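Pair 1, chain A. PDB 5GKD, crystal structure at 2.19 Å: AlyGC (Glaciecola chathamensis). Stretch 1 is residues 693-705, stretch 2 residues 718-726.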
# COMPACT_ATOMS: atom_id res chain seq x y z
N TRP A 693 -20.92 19.45 16.38
CA TRP A 693 -21.34 19.92 17.70
C TRP A 693 -20.20 19.73 18.69
O TRP A 693 -19.83 18.59 18.99
CB TRP A 693 -22.58 19.18 18.21
CG TRP A 693 -23.80 19.62 17.56
CD1 TRP A 693 -24.50 20.77 17.80
CD2 TRP A 693 -24.51 18.92 16.53
NE1 TRP A 693 -25.60 20.83 16.97
CE2 TRP A 693 -25.63 19.71 16.19
CE3 TRP A 693 -24.30 17.71 15.87
CZ2 TRP A 693 -26.54 19.32 15.21
CZ3 TRP A 693 -25.21 17.32 14.90
CH2 TRP A 693 -26.31 18.12 14.58
N VAL A 694 -19.67 20.83 19.21
CA VAL A 694 -18.58 20.80 20.18
C VAL A 694 -19.05 21.62 21.37
O VAL A 694 -18.93 22.85 21.37
CB VAL A 694 -17.27 21.36 19.61
CG1 VAL A 694 -16.19 21.34 20.68
CG2 VAL A 694 -16.85 20.57 18.38
N THR A 695 -19.60 20.95 22.38
CA THR A 695 -20.23 21.62 23.51
C THR A 695 -19.83 20.95 24.81
O THR A 695 -19.56 19.74 24.85
CB THR A 695 -21.77 21.62 23.39
OG1 THR A 695 -22.25 20.28 23.43
CG2 THR A 695 -22.21 22.29 22.08
N GLY A 696 -19.81 21.74 25.88
CA GLY A 696 -19.59 21.20 27.21
C GLY A 696 -18.17 20.79 27.51
O GLY A 696 -17.94 20.09 28.51
N ASN A 697 -17.20 21.22 26.72
CA ASN A 697 -15.82 20.80 26.93
C ASN A 697 -15.05 21.84 27.75
O ASN A 697 -15.42 23.01 27.83
CB ASN A 697 -15.11 20.56 25.59
CG ASN A 697 -15.86 19.58 24.69
OD1 ASN A 697 -15.69 18.36 24.80
ND2 ASN A 697 -16.72 20.11 23.80
N VAL A 698 -13.96 21.39 28.36
CA VAL A 698 -13.00 22.27 29.01
C VAL A 698 -11.73 22.28 28.18
O VAL A 698 -11.12 21.23 27.96
CB VAL A 698 -12.71 21.84 30.46
CG1 VAL A 698 -11.62 22.69 31.03
CG2 VAL A 698 -13.97 21.91 31.30
N PHE A 699 -11.30 23.46 27.76
CA PHE A 699 -10.02 23.64 27.07
C PHE A 699 -9.09 24.45 27.97
O PHE A 699 -8.99 25.66 27.85
CB PHE A 699 -10.23 24.33 25.70
CG PHE A 699 -11.12 23.57 24.76
CD1 PHE A 699 -10.65 22.44 24.10
CD2 PHE A 699 -12.43 23.97 24.54
CE1 PHE A 699 -11.48 21.73 23.25
CE2 PHE A 699 -13.25 23.26 23.67
CZ PHE A 699 -12.77 22.14 23.04
N GLU A 700 -8.39 23.75 28.86
CA GLU A 700 -7.49 24.40 29.81
C GLU A 700 -6.05 24.26 29.33
O GLU A 700 -5.53 23.14 29.23
CB GLU A 700 -7.63 23.82 31.22
CG GLU A 700 -6.61 24.43 32.17
CD GLU A 700 -6.96 24.25 33.63
OE1 GLU A 700 -8.10 23.82 33.91
OE2 GLU A 700 -6.10 24.53 34.49
N GLY A 701 -5.41 25.38 29.05
CA GLY A 701 -4.12 25.34 28.41
C GLY A 701 -4.14 24.77 27.01
O GLY A 701 -3.12 24.29 26.53
N THR A 702 -5.30 24.81 26.35
CA THR A 702 -5.48 24.29 25.01
C THR A 702 -6.20 25.35 24.18
O THR A 702 -7.27 25.83 24.60
CB THR A 702 -6.31 22.99 25.02
OG1 THR A 702 -5.66 22.00 25.83
CG2 THR A 702 -6.52 22.46 23.59
N PRO A 703 -5.69 25.72 23.01
CA PRO A 703 -6.41 26.67 22.16
C PRO A 703 -7.80 26.17 21.83
O PRO A 703 -8.05 24.96 21.78
CB PRO A 703 -5.53 26.76 20.91
CG PRO A 703 -4.20 26.38 21.35
CD PRO A 703 -4.40 25.33 22.42
N GLU A 704 -8.73 27.12 21.63
CA GLU A 704 -10.09 26.87 21.16
C GLU A 704 -10.06 26.07 19.87
O GLU A 704 -9.10 26.19 19.11
CB GLU A 704 -10.84 28.18 20.89
CG GLU A 704 -11.27 28.94 22.11
CD GLU A 704 -11.34 30.42 21.84
OE1 GLU A 704 -11.86 30.80 20.76
OE2 GLU A 704 -10.83 31.20 22.67
N PRO A 705 -11.11 25.30 19.57
CA PRO A 705 -11.16 24.57 18.30
C PRO A 705 -10.97 25.48 17.09
O PRO A 705 -11.48 26.59 17.04
CB PRO A 705 -12.56 23.95 18.33
CG PRO A 705 -12.82 23.73 19.79
CD PRO A 705 -12.21 24.92 20.48
N THR A 718 -22.39 24.16 12.05
CA THR A 718 -21.30 24.02 13.01
C THR A 718 -21.67 24.78 14.28
O THR A 718 -21.76 26.01 14.27
CB THR A 718 -20.00 24.55 12.42
OG1 THR A 718 -19.76 23.91 11.16
CG2 THR A 718 -18.82 24.30 13.35
N THR A 719 -21.87 24.03 15.36
CA THR A 719 -22.21 24.57 16.67
C THR A 719 -21.04 24.31 17.60
O THR A 719 -20.80 23.16 17.98
CB THR A 719 -23.49 23.91 17.21
OG1 THR A 719 -24.60 24.29 16.40
CG2 THR A 719 -23.75 24.32 18.66
N ILE A 720 -20.32 25.36 17.98
CA ILE A 720 -19.20 25.25 18.91
C ILE A 720 -19.45 26.29 20.00
O ILE A 720 -19.21 27.49 19.80
CB ILE A 720 -17.84 25.47 18.23
CG1 ILE A 720 -17.55 24.32 17.25
CG2 ILE A 720 -16.73 25.53 19.26
CD1 ILE A 720 -16.34 24.56 16.35
N SER A 721 -19.96 25.84 21.14
CA SER A 721 -20.33 26.77 22.20
C SER A 721 -20.49 26.01 23.51
O SER A 721 -20.53 24.78 23.54
CB SER A 721 -21.62 27.51 21.86
OG SER A 721 -22.68 26.58 21.80
N GLY A 722 -20.61 26.78 24.59
CA GLY A 722 -20.79 26.17 25.89
C GLY A 722 -19.54 25.52 26.41
O GLY A 722 -19.62 24.60 27.22
N ASN A 723 -18.38 25.99 25.97
CA ASN A 723 -17.10 25.45 26.38
C ASN A 723 -16.36 26.45 27.26
O ASN A 723 -16.43 27.66 27.03
CB ASN A 723 -16.23 25.11 25.16
CG ASN A 723 -16.87 24.06 24.28
OD1 ASN A 723 -17.21 22.98 24.73
ND2 ASN A 723 -17.06 24.40 23.02
N THR A 724 -15.66 25.93 28.26
CA THR A 724 -14.80 26.73 29.12
C THR A 724 -13.39 26.76 28.54
O THR A 724 -12.76 25.71 28.39
CB THR A 724 -14.78 26.14 30.54
OG1 THR A 724 -16.09 25.73 30.91
CG2 THR A 724 -14.23 27.16 31.54
N VAL A 725 -12.91 27.95 28.22
CA VAL A 725 -11.57 28.14 27.69
C VAL A 725 -10.69 28.69 28.82
O VAL A 725 -10.89 29.82 29.27
CB VAL A 725 -11.57 29.06 26.47
CG1 VAL A 725 -10.15 29.38 26.04
CG2 VAL A 725 -12.34 28.39 25.35
N LEU A 726 -9.73 27.88 29.25
CA LEU A 726 -8.86 28.13 30.42
C LEU A 726 -9.67 28.27 31.70
O LEU A 726 -9.93 27.27 32.38
CB LEU A 726 -8.01 29.38 30.20
CG LEU A 726 -6.58 29.15 29.70
CD1 LEU A 726 -5.72 28.55 30.80
CD2 LEU A 726 -6.55 28.27 28.45

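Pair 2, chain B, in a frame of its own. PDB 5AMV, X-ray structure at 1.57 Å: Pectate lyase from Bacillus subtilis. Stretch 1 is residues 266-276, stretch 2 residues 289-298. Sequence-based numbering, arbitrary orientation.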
# COMPACT_ATOMS: atom_id res chain seq x y z
N ILE B 266 -5.38 -6.07 10.80
CA ILE B 266 -4.36 -5.03 10.56
C ILE B 266 -4.61 -3.85 11.50
O ILE B 266 -5.75 -3.38 11.65
CB ILE B 266 -4.44 -4.57 9.10
CG1 ILE B 266 -4.16 -5.75 8.15
CG2 ILE B 266 -3.43 -3.41 8.84
CD1 ILE B 266 -4.73 -5.48 6.74
N THR B 267 -3.54 -3.34 12.08
CA THR B 267 -3.59 -2.11 12.86
C THR B 267 -2.86 -1.01 12.12
O THR B 267 -1.70 -1.17 11.77
CB THR B 267 -2.95 -2.31 14.25
OG1 THR B 267 -3.66 -3.34 14.94
CG2 THR B 267 -2.96 -1.03 15.12
N LEU B 268 -3.55 0.11 11.90
CA LEU B 268 -2.92 1.29 11.31
C LEU B 268 -2.87 2.38 12.33
O LEU B 268 -3.93 2.87 12.76
CB LEU B 268 -3.72 1.82 10.10
CG LEU B 268 -4.00 0.80 8.99
CD1 LEU B 268 -4.71 1.49 7.85
CD2 LEU B 268 -2.71 0.19 8.43
N HIS B 269 -1.67 2.79 12.73
CA HIS B 269 -1.63 3.96 13.62
C HIS B 269 -0.50 4.92 13.36
O HIS B 269 0.55 4.54 12.90
CB HIS B 269 -1.70 3.50 15.11
CG HIS B 269 -0.43 2.88 15.65
ND1 HIS B 269 0.60 3.64 16.18
CD2 HIS B 269 -0.04 1.58 15.75
CE1 HIS B 269 1.57 2.83 16.57
NE2 HIS B 269 1.21 1.58 16.33
N HIS B 270 -0.74 6.19 13.72
CA HIS B 270 0.22 7.29 13.53
C HIS B 270 0.75 7.42 12.11
O HIS B 270 1.88 7.93 11.89
CB HIS B 270 1.36 7.17 14.54
CG HIS B 270 0.92 7.38 15.96
ND1 HIS B 270 0.58 6.33 16.79
CD2 HIS B 270 0.78 8.51 16.69
CE1 HIS B 270 0.25 6.80 17.98
NE2 HIS B 270 0.34 8.13 17.94
N ASN B 271 -0.04 6.97 11.15
CA ASN B 271 0.29 7.26 9.76
C ASN B 271 -0.18 8.61 9.28
O ASN B 271 -1.21 9.15 9.74
CB ASN B 271 -0.26 6.18 8.86
CG ASN B 271 0.23 4.82 9.26
OD1 ASN B 271 1.42 4.48 9.07
ND2 ASN B 271 -0.68 4.00 9.81
N ARG B 272 0.58 9.17 8.33
CA ARG B 272 0.24 10.44 7.71
C ARG B 272 -0.16 10.20 6.26
O ARG B 272 0.56 9.48 5.56
CB ARG B 272 1.46 11.36 7.77
CG ARG B 272 1.21 12.76 7.21
CD ARG B 272 2.49 13.61 7.39
NE ARG B 272 2.23 14.98 6.91
CZ ARG B 272 3.17 15.89 6.74
NH1 ARG B 272 4.45 15.58 6.99
NH2 ARG B 272 2.85 17.11 6.34
N TYR B 273 -1.29 10.78 5.84
CA TYR B 273 -1.77 10.67 4.44
C TYR B 273 -1.96 12.08 3.93
O TYR B 273 -2.89 12.77 4.36
CB TYR B 273 -3.11 9.90 4.35
CG TYR B 273 -3.08 8.50 4.97
CD1 TYR B 273 -3.26 8.30 6.34
CD2 TYR B 273 -2.88 7.36 4.16
CE1 TYR B 273 -3.23 7.03 6.90
CE2 TYR B 273 -2.90 6.09 4.70
CZ TYR B 273 -3.03 5.94 6.07
OH TYR B 273 -3.00 4.70 6.67
N LYS B 274 -1.09 12.50 3.02
CA LYS B 274 -1.15 13.88 2.51
C LYS B 274 -1.30 13.83 0.99
O LYS B 274 -0.54 13.17 0.28
CB LYS B 274 0.12 14.62 2.86
CG LYS B 274 0.10 16.07 2.27
CD LYS B 274 1.21 16.91 2.82
CE LYS B 274 1.14 18.28 2.22
NZ LYS B 274 2.12 19.28 2.77
N ASN B 275 -2.35 14.47 0.48
CA ASN B 275 -2.62 14.39 -0.96
C ASN B 275 -2.69 12.93 -1.45
O ASN B 275 -2.09 12.54 -2.45
CB ASN B 275 -1.63 15.23 -1.78
CG ASN B 275 -1.61 16.66 -1.36
OD1 ASN B 275 -2.65 17.24 -1.05
ND2 ASN B 275 -0.44 17.28 -1.44
N ILE B 276 -3.51 12.18 -0.70
CA ILE B 276 -3.92 10.85 -1.06
C ILE B 276 -5.39 10.94 -1.47
O ILE B 276 -6.20 11.61 -0.82
CB ILE B 276 -3.77 9.92 0.15
CG1 ILE B 276 -2.28 9.77 0.57
CG2 ILE B 276 -4.38 8.50 -0.14
CD1 ILE B 276 -1.39 9.16 -0.58
N HIS B 289 -7.99 -2.03 12.92
CA HIS B 289 -7.95 -1.00 13.95
C HIS B 289 -7.22 0.21 13.37
O HIS B 289 -6.06 0.10 13.03
CB HIS B 289 -7.20 -1.51 15.19
CG HIS B 289 -7.30 -0.59 16.38
ND1 HIS B 289 -6.50 -0.75 17.48
CD2 HIS B 289 -8.11 0.46 16.65
CE1 HIS B 289 -6.81 0.17 18.38
NE2 HIS B 289 -7.80 0.90 17.91
N VAL B 290 -7.88 1.35 13.29
CA VAL B 290 -7.38 2.56 12.66
C VAL B 290 -7.33 3.66 13.72
O VAL B 290 -8.38 4.17 14.14
CB VAL B 290 -8.31 2.92 11.49
CG1 VAL B 290 -7.92 4.31 10.83
CG2 VAL B 290 -8.36 1.75 10.47
N TYR B 291 -6.17 4.00 14.23
CA TYR B 291 -6.15 5.05 15.27
C TYR B 291 -5.00 6.03 15.16
O TYR B 291 -3.89 5.69 14.73
CB TYR B 291 -6.22 4.45 16.70
CG TYR B 291 -4.95 3.79 17.24
CD1 TYR B 291 -4.00 4.54 17.96
CD2 TYR B 291 -4.72 2.43 17.07
CE1 TYR B 291 -2.83 3.97 18.47
CE2 TYR B 291 -3.53 1.82 17.62
CZ TYR B 291 -2.63 2.60 18.31
OH TYR B 291 -1.49 2.02 18.85
N ASN B 292 -5.26 7.27 15.60
CA ASN B 292 -4.20 8.29 15.61
C ASN B 292 -3.54 8.53 14.25
O ASN B 292 -2.33 8.81 14.20
CB ASN B 292 -3.09 7.97 16.66
CG ASN B 292 -3.55 8.10 18.11
OD1 ASN B 292 -2.84 7.63 19.01
ND2 ASN B 292 -4.71 8.76 18.35
N ASN B 293 -4.30 8.44 13.16
CA ASN B 293 -3.77 8.76 11.83
C ASN B 293 -4.17 10.18 11.49
O ASN B 293 -5.18 10.70 12.01
CB ASN B 293 -4.27 7.75 10.79
CG ASN B 293 -3.86 6.33 11.12
OD1 ASN B 293 -2.69 5.95 11.01
ND2 ASN B 293 -4.82 5.54 11.61
N TYR B 294 -3.40 10.82 10.60
CA TYR B 294 -3.62 12.21 10.24
C TYR B 294 -3.78 12.24 8.72
O TYR B 294 -2.91 11.72 8.01
CB TYR B 294 -2.45 13.09 10.65
CG TYR B 294 -2.69 14.52 10.26
CD1 TYR B 294 -3.79 15.23 10.78
CD2 TYR B 294 -1.83 15.16 9.37
CE1 TYR B 294 -4.03 16.52 10.43
CE2 TYR B 294 -2.06 16.51 9.00
CZ TYR B 294 -3.17 17.17 9.53
OH TYR B 294 -3.39 18.46 9.16
N TYR B 295 -4.90 12.79 8.25
CA TYR B 295 -5.21 12.84 6.82
C TYR B 295 -5.33 14.30 6.45
O TYR B 295 -6.03 15.09 7.15
CB TYR B 295 -6.56 12.12 6.51
CG TYR B 295 -6.68 10.72 7.09
CD1 TYR B 295 -6.93 10.54 8.45
CD2 TYR B 295 -6.51 9.58 6.28
CE1 TYR B 295 -7.03 9.26 9.01
CE2 TYR B 295 -6.59 8.29 6.85
CZ TYR B 295 -6.86 8.16 8.20
OH TYR B 295 -6.95 6.93 8.82
N GLU B 296 -4.68 14.72 5.35
CA GLU B 296 -4.74 16.14 4.96
C GLU B 296 -4.70 16.25 3.46
O GLU B 296 -3.98 15.50 2.79
CB GLU B 296 -3.57 16.95 5.55
CG GLU B 296 -2.19 16.25 5.34
CD GLU B 296 -1.01 17.16 5.69
OE1 GLU B 296 -1.07 18.40 5.49
OE2 GLU B 296 0.01 16.61 6.10
N GLY B 297 -5.49 17.17 2.92
CA GLY B 297 -5.57 17.34 1.48
C GLY B 297 -6.61 18.35 1.12
O GLY B 297 -7.12 19.07 1.99
N SER B 298 -6.92 18.42 -0.16
CA SER B 298 -7.86 19.39 -0.67
C SER B 298 -8.72 18.71 -1.73
O SER B 298 -8.21 17.96 -2.57
CB SER B 298 -7.10 20.54 -1.35
OG SER B 298 -8.03 21.29 -2.13
O HOH W 1 -4.90 -2.93 17.27
O HOH W 2 1.17 19.72 5.58
O HOH W 3 -5.73 4.91 7.78
O HOH W 4 -5.31 16.47 -1.76
O HOH W 5 -4.73 12.70 2.10
O HOH W 6 -5.84 14.16 0.23

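The sharpest difference lies at the turn between the two strand segments: pair 1 crosses it with two glycines, pair 2 with side chains that pack on each other. G696(A) and G722(A) superpose on H270(B) and N292(B), and all four have positive phi. In pair 2 the N292(B) CB sits over the face of the H270(B) ring, 3.7 Å from its centroid, while H270(B) ND1 shares a 2.8 Å hydrogen bond with H269(B) ND1.

The backbones agree closely, the turn included, with an RMSD of 0.6 Å over 14 central residues. In each pair two parallel strands run in register, bend at a short turn and resume pairing. V694(A) N donates to T719(A) O (2.9 Å) as L268(B) N donates to H289(B) O (2.8 Å); beyond the turn, F699(A) N to T724(A) O (2.8 Å) matches Y273(B) N to Y294(B) O (2.9 Å).

An asparagine pair bridges the turn with the same three hydrogen bonds in both. N723(A) ND2 donates to V694(A) O (2.9 Å), and its OD1 accepts from N697(A) N (2.7 Å) and N697(A) ND2 (3.1 Å). In pair 2, N293(B) ND2 reaches L268(B) O (3.0 Å), while N293(B) OD1 accepts from N271(B) N (2.8 Å) and N271(B) ND2 (3.0 Å). One side chain thus ties the neighbouring chain together on both sides of its bend, and all four asparagines adopt the m rotamer.

T695(A) and S721(A) are small and only approach, T695(A) CG2 lying 4.3 Å from S721(A) OG. Their counterparts H269(B) and Y291(B) are both p rotamers whose rings lie near parallel but slid apart, so that H269(B) CB rests over the Y291(B) ring, 3.4 Å from its centroid.

F699(A) and Y273(B) place their side-chain centres 0.2 Å apart. Both rings meet the matched asparagine, N723(A) or N293(B), at the edge, but the next neighbour differs. F699(A) CD2 is 4.5 Å from V725(A) CG2, a modest apolar contact. Y273(B) CD1 comes within 3.4 Å of Y295(B) CE2, the two rings again offset, and water 3 joins Y295(B) OH (2.6 Å) to Y273(B) OH (3.0 Å, weak).

In pair 1, L726(A) CD2 lies 3.2 Å from G701(A) N, and V698(A) CG2 is 4.4 Å from T724(A) CB. At the matching positions pair 2 forms a salt bridge, R272(B) NE to E296(B) OE2 at 2.9 Å, where V698(A) and L726(A) are uncharged side chains; water 2 links K274(B) NZ (3.0 Å) to E296(B) OE1 (2.6 Å).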